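Local coordinates for protein aminoglycoside phosphotransferase (PDB 6EF6) that phosphorylates (S)-1-amino-2-propanol as the aminopropanol kinase of the aminoacetone utilization microcompartment of Mycobacterium smegmatis, at residues A[148-151]-A[152-156]; A[262-265]-A[266-269]. All blocks are in the same frame, centred on the assembly; numbering follows the deposited sequence. Where two conformers were deposited one is given.

Contact 1: residues A[148-151]-A[152-156]; sequences QTLG and RITAS. With ACT (acetate ion), chain F.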
loop_
_atom_site.group_PDB
_atom_site.type_symbol
_atom_site.label_atom_id
_atom_site.label_comp_id
_atom_site.label_asym_id
_atom_site.label_seq_id
_atom_site.Cartn_x
_atom_site.Cartn_y
_atom_site.Cartn_z
ATOM N N GLN A 148 -13.779 -8.310 5.521
ATOM C CA GLN A 148 -14.921 -8.020 4.664
ATOM C C GLN A 148 -15.041 -6.535 4.383
ATOM O O GLN A 148 -15.318 -6.148 3.235
ATOM C CB GLN A 148 -16.191 -8.574 5.302
ATOM C CG GLN A 148 -17.395 -8.379 4.400
ATOM C CD GLN A 148 -18.641 -9.080 4.891
ATOM O OE1 GLN A 148 -18.598 -10.063 5.660
ATOM N NE2 GLN A 148 -19.760 -8.676 4.385
ATOM N N THR A 149 -14.915 -5.694 5.402
ATOM C CA THR A 149 -14.991 -4.254 5.220
ATOM C C THR A 149 -13.868 -3.776 4.314
ATOM O O THR A 149 -14.097 -2.951 3.420
ATOM C CB THR A 149 -14.891 -3.588 6.590
ATOM O OG1 THR A 149 -15.994 -4.055 7.378
ATOM C CG2 THR A 149 -14.979 -2.085 6.515
ATOM N N LEU A 150 -12.674 -4.339 4.469
ATOM C CA LEU A 150 -11.568 -3.989 3.584
ATOM C C LEU A 150 -11.884 -4.350 2.139
ATOM O O LEU A 150 -11.634 -3.544 1.220
ATOM C CB LEU A 150 -10.300 -4.670 4.102
ATOM C CG LEU A 150 -9.046 -4.495 3.235
ATOM C CD1 LEU A 150 -8.668 -3.034 3.074
ATOM C CD2 LEU A 150 -7.898 -5.260 3.938
ATOM N N GLY A 151 -12.441 -5.531 1.904
ATOM C CA GLY A 151 -12.834 -5.915 0.562
ATOM C C GLY A 151 -13.861 -4.981 -0.044
ATOM O O GLY A 151 -13.787 -4.652 -1.232
ATOM N N ARG A 152 -14.876 -4.593 0.734
ATOM C CA ARG A 152 -15.910 -3.714 0.216
ATOM C C ARG A 152 -15.323 -2.359 -0.177
ATOM O O ARG A 152 -15.675 -1.803 -1.233
ATOM C CB ARG A 152 -16.970 -3.558 1.296
ATOM C CG ARG A 152 -18.154 -2.732 0.834
ATOM C CD ARG A 152 -19.099 -2.385 1.974
ATOM N NE ARG A 152 -18.555 -1.347 2.854
ATOM C CZ ARG A 152 -18.393 -1.459 4.172
ATOM N NH1 ARG A 152 -18.691 -2.590 4.804
ATOM N NH2 ARG A 152 -17.917 -0.427 4.861
ATOM N N ILE A 153 -14.459 -1.802 0.658
ATOM C CA ILE A 153 -13.837 -0.501 0.350
ATOM C C ILE A 153 -12.912 -0.609 -0.865
ATOM O O ILE A 153 -12.910 0.285 -1.750
ATOM C CB ILE A 153 -13.140 0.050 1.601
ATOM C CG1 ILE A 153 -14.203 0.412 2.636
ATOM C CG2 ILE A 153 -12.202 1.269 1.236
ATOM C CD1 ILE A 153 -13.660 0.738 4.026
ATOM N N THR A 154 -12.206 -1.730 -0.988
ATOM C CA THR A 154 -11.367 -1.940 -2.168
ATOM C C THR A 154 -12.209 -1.936 -3.438
ATOM O O THR A 154 -11.843 -1.308 -4.451
ATOM C CB THR A 154 -10.591 -3.252 -2.031
ATOM O OG1 THR A 154 -9.766 -3.234 -0.871
ATOM C CG2 THR A 154 -9.690 -3.442 -3.270
ATOM N N ALA A 155 -13.358 -2.632 -3.441
ATOM C CA ALA A 155 -14.245 -2.626 -4.594
ATOM C C ALA A 155 -14.665 -1.213 -4.946
ATOM O O ALA A 155 -14.772 -0.863 -6.120
ATOM C CB ALA A 155 -15.461 -3.501 -4.311
ATOM N N SER A 156 -14.957 -0.390 -3.954
ATOM C CA SER A 156 -15.334 0.988 -4.255
ATOM C C SER A 156 -14.185 1.765 -4.883
ATOM O O SER A 156 -14.427 2.617 -5.747
ATOM C CB SER A 156 -15.751 1.696 -2.983
ATOM O OG SER A 156 -16.947 1.111 -2.499
HETATM C C ACT F . -17.475 -1.885 9.389
HETATM O O ACT F . -17.536 -0.742 9.930
HETATM O OXT ACT F . -16.574 -2.759 9.495
HETATM C CH3 ACT F . -18.662 -2.281 8.468
#
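Leu-150 O takes two bonds from Thr-154 in one turn of helix. The backbone N of Thr-154 approaches at 2.9 Å from Leu-150 O, and its OG1 reaches the same oxygen at 2.8 Å from the opposite face of the carbonyl plane. The hydroxyl stands 39° above that plane. Thr-154 OG1, anti to its own carbonyl carbon (chi1 -59°), is folded back along the helix; this gives the buried hydroxyl a main-chain acceptor one turn earlier. The other bonds are regular i to i+4 steps: Arg-152 N to Gln-148 O, Ile-153 N to Thr-149 O and Ala-155 N to Gly-151 O, each at 3.0 Å.

These residues form the first half of helix 147-163, in the helical lobe of a kinase-like fold. Thr-149 and Ile-153 face strand 248-250, while Leu-150 and Thr-154 rest on Trp-285 of helix 278-290, and Ala-155 touches Tyr-289 of the same helix.

Among the apolar contacts, Thr-149 CG2 meets Ile-153 CD1 at 4.0 Å. Arg-152, in one of its two deposited conformers, runs beside Thr-149 pointing the same way; its chain bends at chi3 (74°) to bring NH2 3.8 Å from Thr-149 CG2.

Toward the surface, Thr-149 OG1 donates a short bond of 2.5 Å to OXT of an acetate, probably from the crystallisation liquor and also held by Arg-246. The acetate turns its CH3 to the guanidinium of Arg-152, in plane at its edge, 3.7 Å from NH1.

Contact 2: residues A[262-265]-A[266-269]; sequences FYDF and GTAV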
loop_
_atom_site.group_PDB
_atom_site.type_symbol
_atom_site.label_atom_id
_atom_site.label_comp_id
_atom_site.label_asym_id
_atom_site.label_seq_id
_atom_site.Cartn_x
_atom_site.Cartn_y
_atom_site.Cartn_z
ATOM N N PHE A 262 -6.652 -6.943 -8.711
ATOM C CA PHE A 262 -6.644 -7.917 -7.625
ATOM C C PHE A 262 -5.309 -8.072 -6.920
ATOM O O PHE A 262 -5.241 -8.740 -5.875
ATOM C CB PHE A 262 -7.386 -9.186 -8.050
ATOM C CG PHE A 262 -8.839 -8.888 -8.254
ATOM C CD1 PHE A 262 -9.622 -8.643 -7.126
ATOM C CD2 PHE A 262 -9.422 -8.752 -9.478
ATOM C CE1 PHE A 262 -10.944 -8.285 -7.253
ATOM C CE2 PHE A 262 -10.743 -8.364 -9.599
ATOM C CZ PHE A 262 -11.486 -8.145 -8.492
ATOM N N TYR A 263 -4.250 -7.401 -7.389
ATOM C CA TYR A 263 -3.079 -7.275 -6.540
ATOM C C TYR A 263 -3.433 -6.588 -5.233
ATOM O O TYR A 263 -2.810 -6.864 -4.217
ATOM C CB TYR A 263 -1.986 -6.519 -7.317
ATOM C CG TYR A 263 -0.773 -6.155 -6.485
ATOM C CD1 TYR A 263 0.037 -7.117 -5.879
ATOM C CD2 TYR A 263 -0.439 -4.840 -6.273
ATOM C CE1 TYR A 263 1.110 -6.777 -5.098
ATOM C CE2 TYR A 263 0.673 -4.474 -5.491
ATOM C CZ TYR A 263 1.422 -5.460 -4.912
ATOM O OH TYR A 263 2.503 -5.108 -4.142
ATOM N N ASP A 264 -4.444 -5.709 -5.214
ATOM C CA ASP A 264 -4.850 -5.110 -3.945
ATOM C C ASP A 264 -5.235 -6.165 -2.899
ATOM O O ASP A 264 -5.010 -5.948 -1.678
ATOM C CB ASP A 264 -6.008 -4.132 -4.158
ATOM C CG ASP A 264 -5.591 -2.788 -4.681
ATOM O OD1 ASP A 264 -4.469 -2.313 -4.425
ATOM O OD2 ASP A 264 -6.464 -2.159 -5.344
ATOM N N PHE A 265 -5.760 -7.332 -3.325
ATOM C CA PHE A 265 -6.018 -8.384 -2.338
ATOM C C PHE A 265 -4.721 -8.934 -1.731
ATOM O O PHE A 265 -4.627 -9.203 -0.517
ATOM C CB PHE A 265 -6.853 -9.574 -2.877
ATOM C CG PHE A 265 -6.976 -10.647 -1.853
ATOM C CD1 PHE A 265 -7.703 -10.411 -0.692
ATOM C CD2 PHE A 265 -6.350 -11.877 -2.041
ATOM C CE1 PHE A 265 -7.758 -11.352 0.314
ATOM C CE2 PHE A 265 -6.425 -12.854 -1.043
ATOM C CZ PHE A 265 -7.154 -12.604 0.121
ATOM N N GLY A 266 -3.690 -9.150 -2.551
ATOM C CA GLY A 266 -2.408 -9.528 -1.967
ATOM C C GLY A 266 -1.941 -8.541 -0.933
ATOM O O GLY A 266 -1.429 -8.926 0.123
ATOM N N THR A 267 -2.152 -7.246 -1.177
ATOM C CA THR A 267 -1.705 -6.274 -0.197
ATOM C C THR A 267 -2.513 -6.371 1.111
ATOM O O THR A 267 -1.983 -6.042 2.160
ATOM C CB THR A 267 -1.689 -4.838 -0.739
ATOM O OG1 THR A 267 -3.005 -4.275 -0.819
ATOM C CG2 THR A 267 -0.959 -4.727 -2.068
ATOM N N ALA A 268 -3.786 -6.785 1.053
ATOM C CA ALA A 268 -4.620 -6.952 2.238
ATOM C C ALA A 268 -3.994 -7.904 3.246
ATOM O O ALA A 268 -4.256 -7.775 4.446
ATOM C CB ALA A 268 -5.975 -7.479 1.797
ATOM N N VAL A 269 -3.234 -8.901 2.787
ATOM C CA VAL A 269 -2.639 -9.888 3.665
ATOM C C VAL A 269 -1.123 -9.709 3.774
ATOM O O VAL A 269 -0.391 -10.637 4.157
ATOM C CB VAL A 269 -3.039 -11.308 3.269
ATOM C CG1 VAL A 269 -4.540 -11.522 3.542
ATOM C CG2 VAL A 269 -2.748 -11.608 1.832
#
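Thr-267 lies across Tyr-263 at about a right angle, its CG2 over one face of the phenol ring: a CH-pi contact, 4.0 Å from methyl to ring centroid and displaced toward the rim. The placement comes from chi1 of 76°, which leaves OG1 between the backbone N and the carbonyl carbon and sends CG2 over the ring.

The same torsion turns OG1 to Asp-264 O, to which it donates at 2.7 Å. Ala-268 N bonds this oxygen at 3.1 Å from the same face of the carbonyl plane, and has a weak second bond to Phe-265 O. Tyr-263 O is satisfied by Thr-267 N at 3.1 Å.

The side-chain polar atoms also find partners beyond the segment. Tyr-263 OH pairs with Arg-310, which also lines the pocket of the bound methoxypropanamine. Asp-264 OD2 takes a bond from His-158 and OD1 one from Ala-230 N, while Thr-267 OG1 accepts from Leu-232 N. Phe-265 covers the other side of the turn: CD1 lies 4.2 Å from Ala-268 CB, CZ 4.4 Å from Val-269 CG1, and its ring meets Trp-285 edge-to-face.

Although residues 264-266 spell Asp-Phe-Gly, they form part of a helix, and the nearby sodium is bound by Asp-231 and Asp-252 instead. The chemistry implies a second-shell role: Asp-264 and Thr-267 grip the amides on either side of Asp-231, consistent with fixing that loop, much as the alpha-F aspartate of protein kinases holds their catalytic loop.

Contact 1 comes first along the chain, within helix 147-163, and contact 2 follows about a hundred residues later in the short helix 263-268; both belong to the helical lobe of the kinase-like fold. Their centres are 11 Å apart and the helices touch directly: Leu-150 CD2 lies 3.6 Å from Ala-268 CB, and Thr-154 CG2 lies 3.8 Å from Asp-264 CB. Trp-285 of helix 278-290 packs against both. Contact 2 lies nearer the centre of the chain, the bound methoxypropanamine and a sodium ion, with helix 147-163 packed against it; it thereby links that longer helix to the loop that carries the sodium ligand Asp-231.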